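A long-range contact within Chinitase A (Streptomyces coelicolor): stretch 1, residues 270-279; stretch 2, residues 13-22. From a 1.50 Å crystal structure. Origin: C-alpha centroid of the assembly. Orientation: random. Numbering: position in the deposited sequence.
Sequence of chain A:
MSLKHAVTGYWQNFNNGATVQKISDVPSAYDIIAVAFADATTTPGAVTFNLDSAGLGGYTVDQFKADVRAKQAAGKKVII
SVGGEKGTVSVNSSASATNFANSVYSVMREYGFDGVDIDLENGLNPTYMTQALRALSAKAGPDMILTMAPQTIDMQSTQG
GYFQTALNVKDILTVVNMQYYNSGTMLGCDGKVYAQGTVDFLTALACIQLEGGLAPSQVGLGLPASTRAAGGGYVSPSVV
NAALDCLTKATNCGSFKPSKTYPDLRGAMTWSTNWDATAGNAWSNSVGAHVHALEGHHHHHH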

# COMPACT_ATOMS: atom_id res chain seq x y z
N THR A 270 -4.09 3.04 4.59
CA THR A 270 -5.16 3.95 4.13
C THR A 270 -4.72 4.92 3.03
O THR A 270 -3.57 5.43 3.01
CB THR A 270 -5.80 4.73 5.30
OG1 THR A 270 -7.02 5.34 4.87
CG2 THR A 270 -4.86 5.79 5.83
N TRP A 271 -5.68 5.14 2.12
CA TRP A 271 -5.63 6.27 1.18
C TRP A 271 -6.55 7.33 1.79
O TRP A 271 -7.77 7.08 1.87
CB TRP A 271 -6.18 5.82 -0.16
CG TRP A 271 -6.22 6.99 -1.12
CD1 TRP A 271 -7.32 7.77 -1.39
CD2 TRP A 271 -5.13 7.52 -1.86
NE1 TRP A 271 -6.95 8.79 -2.28
CE2 TRP A 271 -5.62 8.64 -2.59
CE3 TRP A 271 -3.78 7.16 -2.00
CZ2 TRP A 271 -4.80 9.40 -3.44
CZ3 TRP A 271 -2.96 7.90 -2.83
CH2 TRP A 271 -3.48 9.01 -3.55
N SER A 272 -6.04 8.49 2.25
CA SER A 272 -4.64 8.92 2.28
C SER A 272 -4.43 9.65 3.61
O SER A 272 -5.39 9.97 4.31
CB SER A 272 -4.35 9.93 1.14
OG SER A 272 -5.20 11.07 1.32
N THR A 273 -3.18 9.95 3.95
CA THR A 273 -2.91 10.74 5.18
C THR A 273 -3.63 12.10 5.08
O THR A 273 -4.12 12.62 6.09
CB THR A 273 -1.39 10.90 5.43
OG1 THR A 273 -0.81 11.69 4.39
CG2 THR A 273 -0.69 9.53 5.42
N ASN A 274 -3.72 12.63 3.87
CA ASN A 274 -4.34 13.97 3.67
C ASN A 274 -5.82 13.92 3.96
O ASN A 274 -6.36 14.81 4.67
CB ASN A 274 -4.07 14.45 2.24
CG ASN A 274 -2.60 14.40 1.90
OD1 ASN A 274 -2.04 13.34 1.54
ND2 ASN A 274 -1.93 15.56 2.00
N TRP A 275 -6.51 12.90 3.44
CA TRP A 275 -7.92 12.77 3.75
C TRP A 275 -8.12 12.42 5.24
O TRP A 275 -9.08 12.90 5.86
CB TRP A 275 -8.59 11.72 2.86
CG TRP A 275 -8.77 12.13 1.44
CD1 TRP A 275 -8.28 11.50 0.35
CD2 TRP A 275 -9.49 13.27 0.96
NE1 TRP A 275 -8.67 12.14 -0.81
CE2 TRP A 275 -9.40 13.25 -0.46
CE3 TRP A 275 -10.24 14.29 1.59
CZ2 TRP A 275 -10.00 14.24 -1.29
CZ3 TRP A 275 -10.82 15.30 0.76
CH2 TRP A 275 -10.71 15.24 -0.66
N ASP A 276 -7.20 11.65 5.83
CA ASP A 276 -7.29 11.36 7.28
C ASP A 276 -7.28 12.70 8.08
O ASP A 276 -8.10 12.90 8.98
CB ASP A 276 -6.10 10.43 7.64
CG ASP A 276 -6.04 9.95 9.10
OD1 ASP A 276 -7.09 9.68 9.73
OD2 ASP A 276 -4.86 9.83 9.55
N ALA A 277 -6.39 13.60 7.68
CA ALA A 277 -6.23 14.92 8.36
C ALA A 277 -7.49 15.76 8.18
O ALA A 277 -7.95 16.41 9.16
CB ALA A 277 -5.04 15.65 7.81
N THR A 278 -8.06 15.77 6.97
CA THR A 278 -9.33 16.47 6.76
C THR A 278 -10.39 15.97 7.72
O THR A 278 -11.25 16.74 8.23
CB THR A 278 -9.77 16.35 5.29
OG1 THR A 278 -8.87 17.17 4.51
CG2 THR A 278 -11.24 16.80 5.10
N ALA A 279 -10.33 14.65 8.02
CA ALA A 279 -11.31 14.01 8.92
C ALA A 279 -10.78 13.91 10.36
O ALA A 279 -11.19 13.01 11.10
CB ALA A 279 -11.70 12.59 8.37
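Stretch 2 (13-22) NFNNGATVQK

Stretch 2 has no regular helix or strand. It is an irregular, mostly extended segment that packs across the short helix of stretch 1, residues 273-278. Going from A18 to Q21, the contacts pass from W275 and N274 to T273 and A277. The two stretches are at least 252 residues apart in sequence where they touch, and together they bury 529 Å². The backbones come closest in the first half of the helix. The CA atoms of N274 and T19 are 5.0 Å apart, and those of W275 and A18 are 5.3 Å apart.

Q21, N274 and W275 cover the most surface. Q21 is in the allowed extended region, at phi/psi -134/144, and its CA-to-CB bond points toward the helix. Its chi angles are m, t and -54°. The end of the side chain reaches the start of the helix. There T273 OG1 donates a hydrogen bond to Q21 OE1 at 2.8 Å. Q21 NE2 packs 3.5 Å from A277 CB, one turn further along.

N274 has chi1 in the m well. Its amide donates to the backbone of stretch 2: N274 ND2 lies 2.9 Å from T19 O, with an N-H...O angle of 161°. The same ND2 also donates to water 2 at 2.9 Å. Water 2 in turn donates to Q21 O at 2.9 Å, so it ties the N274 side chain to the backbone of Q21. N274 CB rests 3.5 Å from A18 CB.

The CA-to-CB bond of W275 points away from stretch 2, but the end of its side chain comes nearer. A18 points toward the helix and sets its methyl over one ring face. A18 CB is 3.5 Å from the centroid of the W275 six-membered ring and 12° off the ring normal, a CH-pi contact. A18 N is held by N16 OD1 at 2.9 Å. Before it, G17 has phi/psi 98/-18. A CB there would be jammed against the carbonyl O of N16, so this turn calls for glycine.

T19, also pointing toward the helix, meets its later part. T19 OG1 and T278 OG1 share a hydrogen bond of 2.8 Å, and T19 CB is 3.9 Å from A277 CB. Water 1 bridges the same region, 2.7 Å from G17 O, to which it donates, and 2.7 Å from T278 OG1.

Ahead of the helix, F14 meets W271. F14 CZ is 3.7 Å from W271 CH2, an apolar contact in which the rings meet edge to edge.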

# COMPACT_ATOMS: atom_id res chain seq x y z
N ASN A 13 1.56 13.72 -3.15
CA ASN A 13 2.41 14.74 -3.82
C ASN A 13 1.60 15.57 -4.79
O ASN A 13 2.02 15.78 -5.93
CB ASN A 13 3.56 14.01 -4.56
CG ASN A 13 4.55 14.99 -5.20
OD1 ASN A 13 4.89 15.98 -4.58
ND2 ASN A 13 5.00 14.68 -6.41
N PHE A 14 0.44 16.04 -4.34
CA PHE A 14 -0.47 16.79 -5.20
C PHE A 14 -1.61 17.28 -4.33
O PHE A 14 -1.82 16.76 -3.23
CB PHE A 14 -1.00 15.95 -6.39
CG PHE A 14 -1.70 14.67 -5.96
CD1 PHE A 14 -3.07 14.68 -5.71
CD2 PHE A 14 -0.99 13.49 -5.83
CE1 PHE A 14 -3.72 13.51 -5.29
CE2 PHE A 14 -1.64 12.31 -5.44
CZ PHE A 14 -3.00 12.33 -5.16
N ASN A 15 -2.35 18.26 -4.83
CA ASN A 15 -3.48 18.81 -4.09
C ASN A 15 -4.77 18.37 -4.77
O ASN A 15 -5.00 18.68 -5.96
CB ASN A 15 -3.35 20.36 -4.11
CG ASN A 15 -4.47 21.06 -3.37
OD1 ASN A 15 -5.42 20.46 -2.90
ND2 ASN A 15 -4.36 22.39 -3.29
N ASN A 16 -5.61 17.60 -4.05
CA ASN A 16 -6.89 17.15 -4.58
C ASN A 16 -8.07 17.66 -3.74
O ASN A 16 -9.16 17.11 -3.80
CB ASN A 16 -6.97 15.61 -4.63
CG ASN A 16 -6.80 14.98 -3.24
OD1 ASN A 16 -6.71 15.71 -2.24
ND2 ASN A 16 -6.73 13.63 -3.17
N GLY A 17 -7.83 18.72 -2.97
CA GLY A 17 -8.86 19.23 -2.10
C GLY A 17 -8.73 18.74 -0.66
O GLY A 17 -9.33 19.32 0.24
N ALA A 18 -7.96 17.66 -0.45
CA ALA A 18 -7.67 17.22 0.92
C ALA A 18 -6.73 18.19 1.62
O ALA A 18 -6.13 19.09 1.01
CB ALA A 18 -7.05 15.79 0.90
N THR A 19 -6.54 18.00 2.92
CA THR A 19 -5.60 18.83 3.68
C THR A 19 -4.17 18.67 3.18
O THR A 19 -3.66 17.55 3.14
CB THR A 19 -5.66 18.45 5.19
OG1 THR A 19 -6.96 18.77 5.69
CG2 THR A 19 -4.63 19.22 6.02
N VAL A 20 -3.54 19.76 2.79
CA VAL A 20 -2.16 19.70 2.33
C VAL A 20 -1.24 19.47 3.51
O VAL A 20 -1.40 20.08 4.58
CB VAL A 20 -1.77 21.02 1.57
CG1 VAL A 20 -0.27 21.08 1.32
CG2 VAL A 20 -2.51 21.07 0.26
N GLN A 21 -0.27 18.57 3.31
CA GLN A 21 0.65 18.19 4.36
C GLN A 21 2.09 18.16 3.87
O GLN A 21 2.34 17.74 2.74
CB GLN A 21 0.35 16.77 4.91
CG GLN A 21 -1.01 16.61 5.57
CD GLN A 21 -1.20 15.22 6.13
OE1 GLN A 21 -1.04 14.24 5.40
NE2 GLN A 21 -1.59 15.12 7.41
N LYS A 22 3.01 18.58 4.74
CA LYS A 22 4.42 18.20 4.57
C LYS A 22 4.57 16.77 5.08
O LYS A 22 3.70 16.27 5.82
CB LYS A 22 5.34 19.14 5.36
CG LYS A 22 5.24 20.58 4.85
CD LYS A 22 6.07 21.52 5.70
CE LYS A 22 6.01 22.93 5.11
NZ LYS A 22 6.64 23.97 5.98
O HOH W 1 -10.13 18.85 2.81
O HOH W 2 0.56 16.54 0.86